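Local coordinates for protein 2,3,4,5-tetrahydropyridine-2,6-dicarboxylate N-succinyltransferase (Campylobacter jejuni, PDB 2RIJ) that probably catalyses transfer of a succinyl group from succinyl-CoA to tetrahydrodipicolinate, a step of lysine biosynthesis by the diaminopimelate route, at residues Pro154-Asn159 and Ala290-Lys295; Leu360-Asp365 and Met371-Asn376. All blocks are in the same frame, centred on the assembly; numbering follows the deposited sequence.

Interaction 1 (Pro154-Asn159 and Ala290-Lys295); sequences PLRSIN and AISVGK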
loop_
_atom_site.group_PDB
_atom_site.type_symbol
_atom_site.label_atom_id
_atom_site.label_comp_id
_atom_site.label_asym_id
_atom_site.label_seq_id
_atom_site.Cartn_x
_atom_site.Cartn_y
_atom_site.Cartn_z
ATOM N N PRO A 154 -24.194 20.675 35.094
ATOM C CA PRO A 154 -23.312 19.940 34.163
ATOM C C PRO A 154 -22.910 20.702 32.928
ATOM O O PRO A 154 -23.617 21.623 32.483
ATOM C CB PRO A 154 -24.128 18.705 33.772
ATOM C CG PRO A 154 -25.298 18.682 34.696
ATOM C CD PRO A 154 -25.533 20.046 35.190
ATOM N N LEU A 155 -21.750 20.320 32.403
ATOM C CA LEU A 155 -21.259 20.836 31.120
ATOM C C LEU A 155 -22.356 20.715 30.063
ATOM O O LEU A 155 -23.142 19.749 30.069
ATOM C CB LEU A 155 -20.030 20.058 30.698
ATOM C CG LEU A 155 -18.744 20.403 31.438
ATOM C CD1 LEU A 155 -17.633 19.345 31.246
ATOM C CD2 LEU A 155 -18.307 21.795 30.921
ATOM N N ARG A 156 -22.446 21.733 29.224
ATOM C CA ARG A 156 -23.440 21.863 28.132
ATOM C C ARG A 156 -24.905 22.093 28.521
ATOM O O ARG A 156 -25.750 22.311 27.640
ATOM C CB ARG A 156 -23.401 20.649 27.205
ATOM C CG ARG A 156 -22.072 20.271 26.652
ATOM C CD ARG A 156 -22.315 18.970 25.837
ATOM N NE ARG A 156 -21.108 18.400 25.354
ATOM C CZ ARG A 156 -20.967 17.113 25.083
ATOM N NH1 ARG A 156 -21.958 16.252 25.252
ATOM N NH2 ARG A 156 -19.820 16.680 24.636
ATOM N N SER A 157 -25.193 22.132 29.806
ATOM C CA SER A 157 -26.556 22.089 30.286
ATOM C C SER A 157 -27.197 23.474 30.353
ATOM O O SER A 157 -28.393 23.560 30.583
ATOM C CB SER A 157 -26.588 21.386 31.637
ATOM O OG SER A 157 -26.120 22.237 32.653
ATOM N N ILE A 158 -26.434 24.556 30.150
ATOM C CA ILE A 158 -27.012 25.897 30.239
ATOM C C ILE A 158 -26.714 26.763 29.034
ATOM O O ILE A 158 -25.750 26.542 28.310
ATOM C CB ILE A 158 -26.618 26.648 31.569
ATOM C CG1 ILE A 158 -25.105 26.838 31.685
ATOM C CG2 ILE A 158 -27.219 25.963 32.820
ATOM C CD1 ILE A 158 -24.739 27.779 32.826
ATOM N N ASN A 159 -27.565 27.755 28.823
ATOM C CA ASN A 159 -27.532 28.585 27.615
ATOM C C ASN A 159 -26.535 29.722 27.753
ATOM O O ASN A 159 -26.681 30.595 28.597
ATOM C CB ASN A 159 -28.952 29.094 27.309
ATOM C CG ASN A 159 -29.078 29.700 25.937
ATOM O OD1 ASN A 159 -28.151 30.296 25.454
ATOM N ND2 ASN A 159 -30.273 29.595 25.320
ATOM N N ALA A 290 -22.148 17.836 19.945
ATOM C CA ALA A 290 -20.927 18.053 20.722
ATOM C C ALA A 290 -20.130 16.735 20.794
ATOM O O ALA A 290 -20.708 15.667 20.798
ATOM C CB ALA A 290 -21.315 18.565 22.126
ATOM N N ILE A 291 -18.813 16.819 20.885
ATOM C CA ILE A 291 -17.949 15.642 21.036
ATOM C C ILE A 291 -17.718 15.281 22.513
ATOM O O ILE A 291 -17.418 16.143 23.318
ATOM C CB ILE A 291 -16.637 15.910 20.318
ATOM C CG1 ILE A 291 -16.928 15.911 18.810
ATOM C CG2 ILE A 291 -15.555 14.879 20.657
ATOM C CD1 ILE A 291 -15.854 16.471 18.001
ATOM N N SER A 292 -17.949 14.014 22.860
ATOM C CA SER A 292 -17.686 13.453 24.179
ATOM C C SER A 292 -16.721 12.279 24.033
ATOM O O SER A 292 -16.853 11.498 23.109
ATOM C CB SER A 292 -18.972 12.904 24.793
ATOM O OG SER A 292 -19.935 13.908 25.018
ATOM N N VAL A 293 -15.747 12.176 24.930
ATOM C CA VAL A 293 -14.875 11.025 25.019
ATOM C C VAL A 293 -15.266 10.320 26.315
ATOM O O VAL A 293 -15.456 10.963 27.351
ATOM C CB VAL A 293 -13.420 11.519 24.988
ATOM C CG1 VAL A 293 -12.442 10.502 25.474
ATOM C CG2 VAL A 293 -13.086 12.068 23.560
ATOM N N GLY A 294 -15.417 9.010 26.271
ATOM C CA GLY A 294 -15.933 8.278 27.430
ATOM C C GLY A 294 -14.874 8.011 28.482
ATOM O O GLY A 294 -13.832 8.634 28.517
ATOM N N LYS A 295 -15.175 7.057 29.359
ATOM C CA LYS A 295 -14.309 6.698 30.454
ATOM C C LYS A 295 -13.092 5.887 30.045
ATOM O O LYS A 295 -13.161 5.051 29.158
ATOM C CB LYS A 295 -15.092 5.857 31.471
ATOM C CG LYS A 295 -16.192 6.603 32.144
ATOM C CD LYS A 295 -16.797 5.765 33.259
ATOM C CE LYS A 295 -18.074 6.398 33.750
ATOM N NZ LYS A 295 -18.523 5.759 35.042
#

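Interaction 2 (Leu360-Asp365 and Met371-Asn376); sequences LHFRQD and MIVALN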
loop_
_atom_site.group_PDB
_atom_site.type_symbol
_atom_site.label_atom_id
_atom_site.label_comp_id
_atom_site.label_asym_id
_atom_site.label_seq_id
_atom_site.Cartn_x
_atom_site.Cartn_y
_atom_site.Cartn_z
ATOM N N LEU A 360 -12.871 0.790 20.973
ATOM C CA LEU A 360 -12.197 1.016 19.703
ATOM C C LEU A 360 -10.720 1.347 19.906
ATOM O O LEU A 360 -10.318 2.046 20.834
ATOM C CB LEU A 360 -12.830 2.162 18.903
ATOM C CG LEU A 360 -14.334 2.086 18.567
ATOM C CD1 LEU A 360 -14.720 3.273 17.673
ATOM C CD2 LEU A 360 -14.646 0.807 17.833
ATOM N N HIS A 361 -9.930 0.852 18.986
ATOM C CA HIS A 361 -8.508 1.149 18.953
ATOM C C HIS A 361 -8.174 1.639 17.571
ATOM O O HIS A 361 -8.163 0.866 16.604
ATOM C CB HIS A 361 -7.682 -0.060 19.353
ATOM C CG HIS A 361 -6.213 0.217 19.461
ATOM N ND1 HIS A 361 -5.323 -0.723 19.922
ATOM C CD2 HIS A 361 -5.488 1.342 19.231
ATOM C CE1 HIS A 361 -4.105 -0.203 19.924
ATOM N NE2 HIS A 361 -4.183 1.060 19.542
ATOM N N PHE A 362 -7.905 2.939 17.468
ATOM C CA PHE A 362 -7.527 3.564 16.211
ATOM C C PHE A 362 -5.990 3.575 16.107
ATOM O O PHE A 362 -5.271 4.053 16.985
ATOM C CB PHE A 362 -8.073 5.000 16.066
ATOM C CG PHE A 362 -9.591 5.083 16.027
ATOM C CD1 PHE A 362 -10.260 4.931 14.830
ATOM C CD2 PHE A 362 -10.342 5.280 17.188
ATOM C CE1 PHE A 362 -11.645 4.999 14.771
ATOM C CE2 PHE A 362 -11.735 5.368 17.121
ATOM C CZ PHE A 362 -12.367 5.232 15.925
ATOM N N ARG A 363 -5.517 2.989 15.032
ATOM C CA ARG A 363 -4.073 2.813 14.792
ATOM C C ARG A 363 -3.782 2.834 13.313
ATOM O O ARG A 363 -4.693 2.804 12.489
ATOM C CB ARG A 363 -3.592 1.537 15.455
ATOM C CG ARG A 363 -4.346 0.282 15.106
ATOM C CD ARG A 363 -3.720 -0.873 15.888
ATOM N NE ARG A 363 -4.400 -2.147 15.646
ATOM C CZ ARG A 363 -4.228 -2.890 14.554
ATOM N NH1 ARG A 363 -3.406 -2.495 13.575
ATOM N NH2 ARG A 363 -4.880 -4.048 14.445
ATOM N N GLN A 364 -2.510 3.013 12.970
ATOM C CA GLN A 364 -2.063 2.887 11.593
ATOM C C GLN A 364 -1.293 1.594 11.389
ATOM O O GLN A 364 -0.474 1.210 12.228
ATOM C CB GLN A 364 -1.166 4.056 11.177
ATOM C CG GLN A 364 -0.885 4.062 9.659
ATOM C CD GLN A 364 -0.580 5.457 9.064
ATOM O OE1 GLN A 364 -0.315 6.407 9.789
ATOM N NE2 GLN A 364 -0.636 5.563 7.731
ATOM N N ASP A 365 -1.572 0.896 10.287
ATOM C CA ASP A 365 -0.774 -0.267 9.925
ATOM C C ASP A 365 0.548 0.251 9.376
ATOM O O ASP A 365 0.582 0.961 8.398
ATOM C CB ASP A 365 -1.507 -1.134 8.919
ATOM C CG ASP A 365 -0.767 -2.450 8.614
ATOM O OD1 ASP A 365 0.420 -2.446 8.236
ATOM O OD2 ASP A 365 -1.391 -3.487 8.732
HETATM N N MSE A 371 -5.208 3.018 7.625
HETATM C CA MSE A 371 -5.823 3.380 8.896
HETATM C C MSE A 371 -6.748 2.253 9.339
HETATM O O MSE A 371 -7.611 1.777 8.571
HETATM C CB MSE A 371 -6.579 4.700 8.783
HETATM C CG MSE A 371 -5.718 5.877 8.438
HETATM SE SE MSE A 371 -4.443 6.238 9.843
HETATM C CE MSE A 371 -5.528 7.028 11.166
ATOM N N ILE A 372 -6.550 1.816 10.574
ATOM C CA ILE A 372 -7.336 0.699 11.138
ATOM C C ILE A 372 -8.180 1.126 12.330
ATOM O O ILE A 372 -7.772 1.937 13.134
ATOM C CB ILE A 372 -6.411 -0.497 11.553
ATOM C CG1 ILE A 372 -5.927 -1.243 10.305
ATOM C CG2 ILE A 372 -7.120 -1.478 12.545
ATOM C CD1 ILE A 372 -4.657 -2.037 10.531
ATOM N N VAL A 373 -9.377 0.561 12.434
ATOM C CA VAL A 373 -10.126 0.576 13.672
ATOM C C VAL A 373 -10.232 -0.898 14.140
ATOM O O VAL A 373 -10.684 -1.770 13.377
ATOM C CB VAL A 373 -11.481 1.285 13.602
ATOM C CG1 VAL A 373 -12.458 0.640 12.536
ATOM C CG2 VAL A 373 -12.083 1.334 15.012
ATOM N N ALA A 374 -9.751 -1.173 15.346
ATOM C CA ALA A 374 -9.624 -2.542 15.881
ATOM C C ALA A 374 -10.130 -2.603 17.328
ATOM O O ALA A 374 -10.611 -1.597 17.862
ATOM C CB ALA A 374 -8.179 -3.015 15.783
ATOM N N LEU A 375 -9.985 -3.758 17.983
ATOM C CA LEU A 375 -10.359 -3.898 19.369
ATOM C C LEU A 375 -9.244 -3.399 20.287
ATOM O O LEU A 375 -8.084 -3.756 20.138
ATOM C CB LEU A 375 -10.679 -5.373 19.714
ATOM C CG LEU A 375 -10.970 -5.739 21.164
ATOM C CD1 LEU A 375 -12.358 -5.263 21.597
ATOM C CD2 LEU A 375 -10.737 -7.266 21.388
ATOM N N ASN A 376 -9.622 -2.597 21.261
ATOM C CA ASN A 376 -8.757 -2.336 22.387
ATOM C C ASN A 376 -8.758 -3.631 23.222
ATOM O O ASN A 376 -9.748 -3.953 23.865
ATOM C CB ASN A 376 -9.266 -1.159 23.188
ATOM C CG ASN A 376 -8.517 -0.982 24.509
ATOM O OD1 ASN A 376 -7.524 -1.692 24.768
ATOM N ND2 ASN A 376 -9.012 -0.094 25.359
HETATM O O HOH W 1 -5.405 -3.003 21.669
HETATM O O HOH W 2 -5.558 -3.394 18.038
#

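Interaction 1 (Pro154-Asn159 and Ala290-Lys295)
R156 reaches across from its loop and lays its guanidinium edge-on against S292, with A290 lying over one face. R156 NH2 gives a hydrogen bond to S292 OG at 2.8 Å, and the hydroxyl oxygen sits 16° out of the guanidinium plane. R156 NH1 adds a weak bond to S292 OG at 3.1 Å, so the serine is held in a fork. With chi1 -63°, S292 OG stands beside its own backbone N and faces the incoming guanidinium. A290 meets the flat group differently: A290 CB sits over one face, offset toward the rim, 3.2 Å from R156 NE. That NE has a hydrogen bond of its own, to the carbonyl of S264, which helps fix the rotation of the group. S292 begins strand 292-293, one of the short parallel strands in the left-handed beta-helix built from hexapeptide repeats, so the arginine ties a loop of the N-terminal region to the flank of that helix. R156 can reach this far because its chain is extended from CG to NE. It occupies the third position of a type II beta turn, P154 to S157, in which P154 O accepts from both S157 N and S157 OG, the latter at 2.6 Å.

Interaction 2 (Leu360-Asp365 and Met371-Asn376)
L375 O is gripped by two waters and by K377 NZ, and through the waters the side chains of H361 and R363 reach the partner strand. Water 1 lies 2.9 Å from H361 ND1, and water 2 accepts from R363 NE at 2.9 Å; the bond from water 2 to L375 O is weak. At the other side of the imidazole, NE2 is hydrogen-bonded to D316, a residue predicted to bind succinyl-CoA, as are R363, Q364 and D365. The backbones form an antiparallel beta hairpin in which H361 with A374 and R363 with I372 are hydrogen-bonded pairs, the shortest bonds being H361 N to A374 O and I372 N to R363 O, both 2.8 Å. On the face carrying H361 and R363, the guanidinium lies flat over I372, whose CG2 stands 3.8 Å from the plane, over its centre. R363 CG sits between its backbone N and carbonyl carbon (chi1 53°), and this turns the extended chain back across the partner strand, CD also passing over the H361 ring. On the face of F362, V373, Q364 and M371, apolar contacts prevail. V373 CG2 makes a CH-pi contact with F362, 4.1 Å from the ring centroid and 25° off its normal, and L360 CD2 touches the same methyl. Farther along, the selenium of M371, a selenomethionine, packs against Q364 CD at 4.0 Å, while Q364 NE2 is hydrogen-bonded to G369 O in the connecting loop. Q364 also packs on Q364 of two neighbouring subunits. Strand 360-364 pairs on its far edge with strand 314-315 and strand 371-375 with strand 326-329, while helix 332-338 packs on L360 and L375.

In the fold
Interaction 1 sits on the flank of the left-handed beta-helix and interaction 2 at its C-terminal end; they hold different elements, with centres 25 Å apart and nearest atoms about 8 Å apart. Interaction 1 is small and only partly buried, 149 Å² in all, and joins segments 131 residues apart: a loop of the N-terminal region and a short strand of one beta-helix turn, bound through one arginine. Interaction 2 buries 621 Å² between neighbouring strands of a hairpin, and eight of its twelve touching residues are buried. Backbone bonds and apolar side chains carry it, and it contributes residues of its own to the predicted succinyl-CoA site. No other subunit touches interaction 1, whereas interaction 2 meets two of them.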